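Local coordinates for uncharacterized conserved protein (Staphylococcus epidermidis, PDB 3FRM) that is of unknown function but contains a GNAT-type acetyltransferase domain and so probably transfers an acyl group from a coenzyme A thioester, at residues S69-I82 and Y242-I254. Numbering follows the deposited sequence.
Sequences SYHLSFSFPANEKI and YQGFKYHILKENI. With SO4 (sulfate ion), chain J.
Phe-74 and Ile-249 form a hydrogen-bonded pair at the heart of two antiparallel strands, 72-75 and 242-251, whose axes approach to 4.8 Å. Backbone bonds also join Leu-72 to Lys-251 in both directions and Phe-76 N to Tyr-247 O; beyond the strand end, Ile-254 N reaches Tyr-70 O. The other side of strand 72-75 bonds to strand 41-44.

The turn at Pro-77 to Glu-80 is type II, and Asn-79 suits its third position, where phi is positive. Asn-79 N donates to Phe-245 O (2.8 Å), while Asn-79 OD1 accepts Phe-245 N (3.1 Å) from above the amide plane. Asn-79 OD1 also lies 3.1 Å from Gly-244 CA, where the strand's phi of 128° is one that glycine adopts readily. Asn-79 CA sits over one face of the Phe-245 ring, 3.8 Å from its centroid, a CH-pi contact.

Leu-72, Phe-74 and Ile-249 lie on the same face of the sheet. Ile-249 CD1 meets Phe-74 CD2 at 3.8 Å; with Ile-249 CG1 between N and the carbonyl carbon (chi1 58°), its branches reach both Phe-74 and Phe-76. Helices 50-66 and 84-92 cover this face. Ile-82 CD1 bridges one face of the Phe-76 ring and Tyr-247 CB, while the side chains of Leu-72 and Ile-254 cross at about a right angle, Leu-72 CD2 touching Ile-254 CD1.

Two waters link the segments around the turn: one accepts from Tyr-247 N and donates to Pro-77 O and Glu-80 O; the other donates to Phe-76 O and accepts from Lys-246 NZ at the end of an extended chain. Lys-81, bent across Tyr-247, places Lys-81 NZ 2.7 Å from O2 of a sulfate, probably from the crystallisation liquor; Gly-203, Gly-205, Ser-206 and Arg-237 of the second subunit also bind this anion.

The C-terminal strand sits between 72-75 and 96-105, while 96-105 lies against 221-225; the halves thus appear to exchange their last strands, consistent with a tandem GNAT-like fold.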
# COMPACT_ATOMS: atom_id res chain seq x y z
N SER A 69 -29.60 1.11 8.87
CA SER A 69 -28.18 0.93 8.64
C SER A 69 -27.78 -0.34 9.42
O SER A 69 -28.28 -0.58 10.53
CB SER A 69 -27.44 2.10 9.27
OG SER A 69 -27.32 3.23 8.39
N TYR A 70 -26.91 -1.19 8.87
CA TYR A 70 -26.68 -2.48 9.53
C TYR A 70 -25.23 -2.75 9.88
O TYR A 70 -24.90 -3.86 10.31
CB TYR A 70 -27.25 -3.65 8.71
CG TYR A 70 -28.71 -3.46 8.36
CD1 TYR A 70 -29.69 -3.49 9.36
CD2 TYR A 70 -29.11 -3.24 7.03
CE1 TYR A 70 -31.01 -3.30 9.07
CE2 TYR A 70 -30.43 -3.07 6.71
CZ TYR A 70 -31.38 -3.10 7.74
OH TYR A 70 -32.67 -2.89 7.42
N HIS A 71 -24.39 -1.72 9.78
CA HIS A 71 -22.98 -1.87 10.04
C HIS A 71 -22.61 -1.04 11.27
O HIS A 71 -23.43 -0.31 11.81
CB HIS A 71 -22.25 -1.35 8.83
CG HIS A 71 -22.38 0.12 8.68
ND1 HIS A 71 -23.47 0.71 8.07
CD2 HIS A 71 -21.58 1.14 9.11
CE1 HIS A 71 -23.31 2.03 8.10
NE2 HIS A 71 -22.18 2.32 8.72
N LEU A 72 -21.32 -1.09 11.66
CA LEU A 72 -20.81 -0.28 12.72
C LEU A 72 -19.43 0.25 12.31
O LEU A 72 -18.66 -0.49 11.71
CB LEU A 72 -20.66 -1.11 14.01
CG LEU A 72 -21.81 -1.71 14.76
CD1 LEU A 72 -21.28 -2.15 16.16
CD2 LEU A 72 -22.91 -0.69 14.93
N SER A 73 -19.11 1.50 12.64
CA SER A 73 -17.83 1.99 12.28
C SER A 73 -17.32 3.22 13.07
O SER A 73 -18.09 4.07 13.44
CB SER A 73 -17.80 2.22 10.78
OG SER A 73 -18.52 3.35 10.43
N PHE A 74 -16.01 3.29 13.28
CA PHE A 74 -15.39 4.34 14.03
C PHE A 74 -14.04 4.63 13.43
O PHE A 74 -13.38 3.73 12.91
CB PHE A 74 -15.18 3.88 15.49
CG PHE A 74 -16.45 3.32 16.16
CD1 PHE A 74 -17.21 4.11 17.00
CD2 PHE A 74 -16.89 2.03 15.91
CE1 PHE A 74 -18.39 3.60 17.62
CE2 PHE A 74 -18.07 1.52 16.50
CZ PHE A 74 -18.80 2.30 17.36
N SER A 75 -13.66 5.90 13.49
CA SER A 75 -12.30 6.37 13.27
C SER A 75 -11.80 6.81 14.59
O SER A 75 -12.57 7.37 15.35
CB SER A 75 -12.29 7.62 12.44
OG SER A 75 -12.79 7.29 11.22
N PHE A 76 -10.48 6.69 14.80
CA PHE A 76 -9.87 7.11 16.03
C PHE A 76 -9.06 8.40 15.82
O PHE A 76 -9.01 8.94 14.72
CB PHE A 76 -9.07 5.94 16.64
CG PHE A 76 -9.94 4.82 17.14
CD1 PHE A 76 -10.46 4.85 18.40
CD2 PHE A 76 -10.26 3.74 16.33
CE1 PHE A 76 -11.31 3.81 18.86
CE2 PHE A 76 -11.08 2.73 16.76
CZ PHE A 76 -11.61 2.76 18.04
N PRO A 77 -8.46 8.93 16.88
CA PRO A 77 -7.86 10.26 16.69
C PRO A 77 -6.65 10.24 15.76
O PRO A 77 -5.90 9.28 15.71
CB PRO A 77 -7.42 10.63 18.09
CG PRO A 77 -8.43 9.75 19.00
CD PRO A 77 -8.51 8.48 18.28
N ALA A 78 -6.48 11.29 15.00
CA ALA A 78 -5.25 11.50 14.21
C ALA A 78 -3.96 11.14 14.95
O ALA A 78 -3.71 11.61 16.06
CB ALA A 78 -5.18 12.90 13.72
N ASN A 79 -3.18 10.27 14.34
CA ASN A 79 -1.87 9.95 14.85
C ASN A 79 -1.88 9.34 16.25
O ASN A 79 -0.92 9.43 16.97
CB ASN A 79 -1.00 11.20 14.83
CG ASN A 79 -1.02 11.83 13.48
OD1 ASN A 79 -0.65 11.21 12.52
ND2 ASN A 79 -1.56 13.02 13.38
N GLU A 80 -2.97 8.69 16.62
CA GLU A 80 -2.98 7.96 17.89
C GLU A 80 -3.11 6.44 17.69
O GLU A 80 -4.00 6.02 16.98
CB GLU A 80 -4.10 8.50 18.77
CG GLU A 80 -3.71 9.87 19.40
CD GLU A 80 -4.79 10.47 20.27
OE1 GLU A 80 -5.39 9.76 21.11
OE2 GLU A 80 -5.06 11.68 20.12
N LYS A 81 -2.19 5.68 18.28
CA LYS A 81 -2.19 4.23 18.46
C LYS A 81 -3.21 3.87 19.52
O LYS A 81 -3.32 4.58 20.48
CB LYS A 81 -0.81 3.76 19.00
CG LYS A 81 0.41 3.97 18.05
CD LYS A 81 0.16 3.28 16.66
CE LYS A 81 0.29 1.75 16.71
NZ LYS A 81 1.65 1.31 17.18
N ILE A 82 -3.93 2.77 19.32
CA ILE A 82 -5.00 2.28 20.22
C ILE A 82 -4.45 1.37 21.32
O ILE A 82 -3.57 0.55 21.08
CB ILE A 82 -6.00 1.47 19.39
CG1 ILE A 82 -6.36 2.25 18.14
CG2 ILE A 82 -7.26 1.14 20.15
CD1 ILE A 82 -7.35 1.43 17.21
N TYR A 242 3.53 12.00 2.87
CA TYR A 242 2.82 11.38 3.94
C TYR A 242 2.75 12.33 5.11
O TYR A 242 3.81 12.86 5.54
CB TYR A 242 3.58 10.13 4.36
CG TYR A 242 3.00 9.40 5.56
CD1 TYR A 242 1.88 8.59 5.42
CD2 TYR A 242 3.55 9.55 6.81
CE1 TYR A 242 1.33 7.89 6.50
CE2 TYR A 242 3.02 8.88 7.92
CZ TYR A 242 1.92 8.04 7.74
OH TYR A 242 1.41 7.37 8.81
N GLN A 243 1.54 12.52 5.64
CA GLN A 243 1.33 13.45 6.76
C GLN A 243 0.37 12.99 7.87
O GLN A 243 -0.39 13.82 8.38
CB GLN A 243 0.76 14.75 6.20
CG GLN A 243 0.82 15.92 7.18
CD GLN A 243 1.38 17.12 6.50
OE1 GLN A 243 2.45 17.04 5.91
NE2 GLN A 243 0.67 18.24 6.57
N GLY A 244 0.34 11.69 8.19
CA GLY A 244 -0.27 11.25 9.42
C GLY A 244 -1.28 10.15 9.13
O GLY A 244 -1.59 9.89 7.98
N PHE A 245 -1.75 9.50 10.18
CA PHE A 245 -2.67 8.36 10.00
C PHE A 245 -3.86 8.43 10.91
O PHE A 245 -3.86 9.18 11.86
CB PHE A 245 -1.91 7.05 10.27
CG PHE A 245 -1.38 6.93 11.67
CD1 PHE A 245 -2.12 6.24 12.66
CD2 PHE A 245 -0.16 7.52 12.02
CE1 PHE A 245 -1.65 6.15 13.98
CE2 PHE A 245 0.34 7.43 13.32
CZ PHE A 245 -0.41 6.72 14.32
N LYS A 246 -4.88 7.63 10.61
CA LYS A 246 -5.96 7.32 11.57
C LYS A 246 -6.23 5.84 11.51
O LYS A 246 -6.36 5.28 10.40
CB LYS A 246 -7.27 7.98 11.12
CG LYS A 246 -7.43 9.43 11.49
CD LYS A 246 -8.93 9.85 11.47
CE LYS A 246 -8.96 11.32 11.93
NZ LYS A 246 -10.27 11.99 12.09
N TYR A 247 -6.38 5.21 12.67
CA TYR A 247 -7.00 3.89 12.77
C TYR A 247 -8.52 4.00 12.53
O TYR A 247 -9.13 4.99 12.89
CB TYR A 247 -6.72 3.22 14.14
CG TYR A 247 -5.39 2.59 14.10
CD1 TYR A 247 -5.21 1.32 13.57
CD2 TYR A 247 -4.27 3.32 14.47
CE1 TYR A 247 -3.93 0.77 13.42
CE2 TYR A 247 -3.01 2.80 14.35
CZ TYR A 247 -2.81 1.54 13.84
OH TYR A 247 -1.49 1.09 13.72
N HIS A 248 -9.11 2.96 11.97
CA HIS A 248 -10.51 2.95 11.67
C HIS A 248 -11.00 1.49 11.62
O HIS A 248 -10.29 0.56 11.21
CB HIS A 248 -10.85 3.75 10.38
CG HIS A 248 -10.80 2.93 9.14
ND1 HIS A 248 -9.66 2.80 8.38
CD2 HIS A 248 -11.74 2.15 8.56
CE1 HIS A 248 -9.89 1.98 7.37
NE2 HIS A 248 -11.15 1.58 7.45
N ILE A 249 -12.18 1.27 12.12
CA ILE A 249 -12.67 -0.08 12.19
C ILE A 249 -14.04 -0.14 11.58
O ILE A 249 -14.76 0.84 11.65
CB ILE A 249 -12.69 -0.56 13.65
CG1 ILE A 249 -13.55 0.32 14.52
CG2 ILE A 249 -11.25 -0.53 14.22
CD1 ILE A 249 -13.89 -0.36 15.85
N LEU A 250 -14.41 -1.32 11.08
CA LEU A 250 -15.65 -1.56 10.36
C LEU A 250 -16.13 -2.97 10.63
O LEU A 250 -15.34 -3.92 10.55
CB LEU A 250 -15.43 -1.39 8.83
CG LEU A 250 -16.60 -1.70 7.86
CD1 LEU A 250 -17.83 -0.85 8.19
CD2 LEU A 250 -16.17 -1.40 6.40
N LYS A 251 -17.41 -3.09 10.99
CA LYS A 251 -18.11 -4.36 11.05
C LYS A 251 -19.29 -4.22 10.10
O LYS A 251 -20.17 -3.41 10.33
CB LYS A 251 -18.64 -4.67 12.44
CG LYS A 251 -19.17 -6.09 12.57
CD LYS A 251 -19.57 -6.35 14.02
CE LYS A 251 -20.08 -7.76 14.23
NZ LYS A 251 -20.07 -8.10 15.69
N GLU A 252 -19.29 -5.00 9.04
CA GLU A 252 -20.27 -4.84 7.98
C GLU A 252 -21.67 -5.27 8.40
O GLU A 252 -22.64 -4.80 7.82
CB GLU A 252 -19.81 -5.58 6.74
CG GLU A 252 -18.55 -4.95 6.12
CD GLU A 252 -17.99 -5.73 4.90
OE1 GLU A 252 -16.76 -5.62 4.66
OE2 GLU A 252 -18.75 -6.43 4.19
N ASN A 253 -21.78 -6.09 9.44
CA ASN A 253 -23.10 -6.52 9.94
C ASN A 253 -23.26 -6.59 11.45
O ASN A 253 -22.61 -7.41 12.11
CB ASN A 253 -23.48 -7.88 9.35
CG ASN A 253 -23.56 -7.85 7.84
OD1 ASN A 253 -24.51 -7.32 7.22
ND2 ASN A 253 -22.52 -8.37 7.22
N ILE A 254 -24.17 -5.76 11.99
CA ILE A 254 -24.47 -5.82 13.42
C ILE A 254 -24.91 -7.22 13.87
O ILE A 254 -25.75 -7.91 13.22
CB ILE A 254 -25.52 -4.78 13.83
CG1 ILE A 254 -25.07 -3.39 13.41
CG2 ILE A 254 -25.83 -4.90 15.34
CD1 ILE A 254 -26.03 -2.28 13.76
OXT ILE A 254 -24.41 -7.68 14.93
S SO4 J . 3.34 -1.59 15.64
O1 SO4 J . 3.23 -0.95 14.34
O2 SO4 J . 2.15 -1.27 16.44
O3 SO4 J . 3.41 -3.04 15.47
O4 SO4 J . 4.58 -1.26 16.33
O HOH W 1 -11.08 10.34 14.04
O HOH W 2 -6.00 6.63 15.20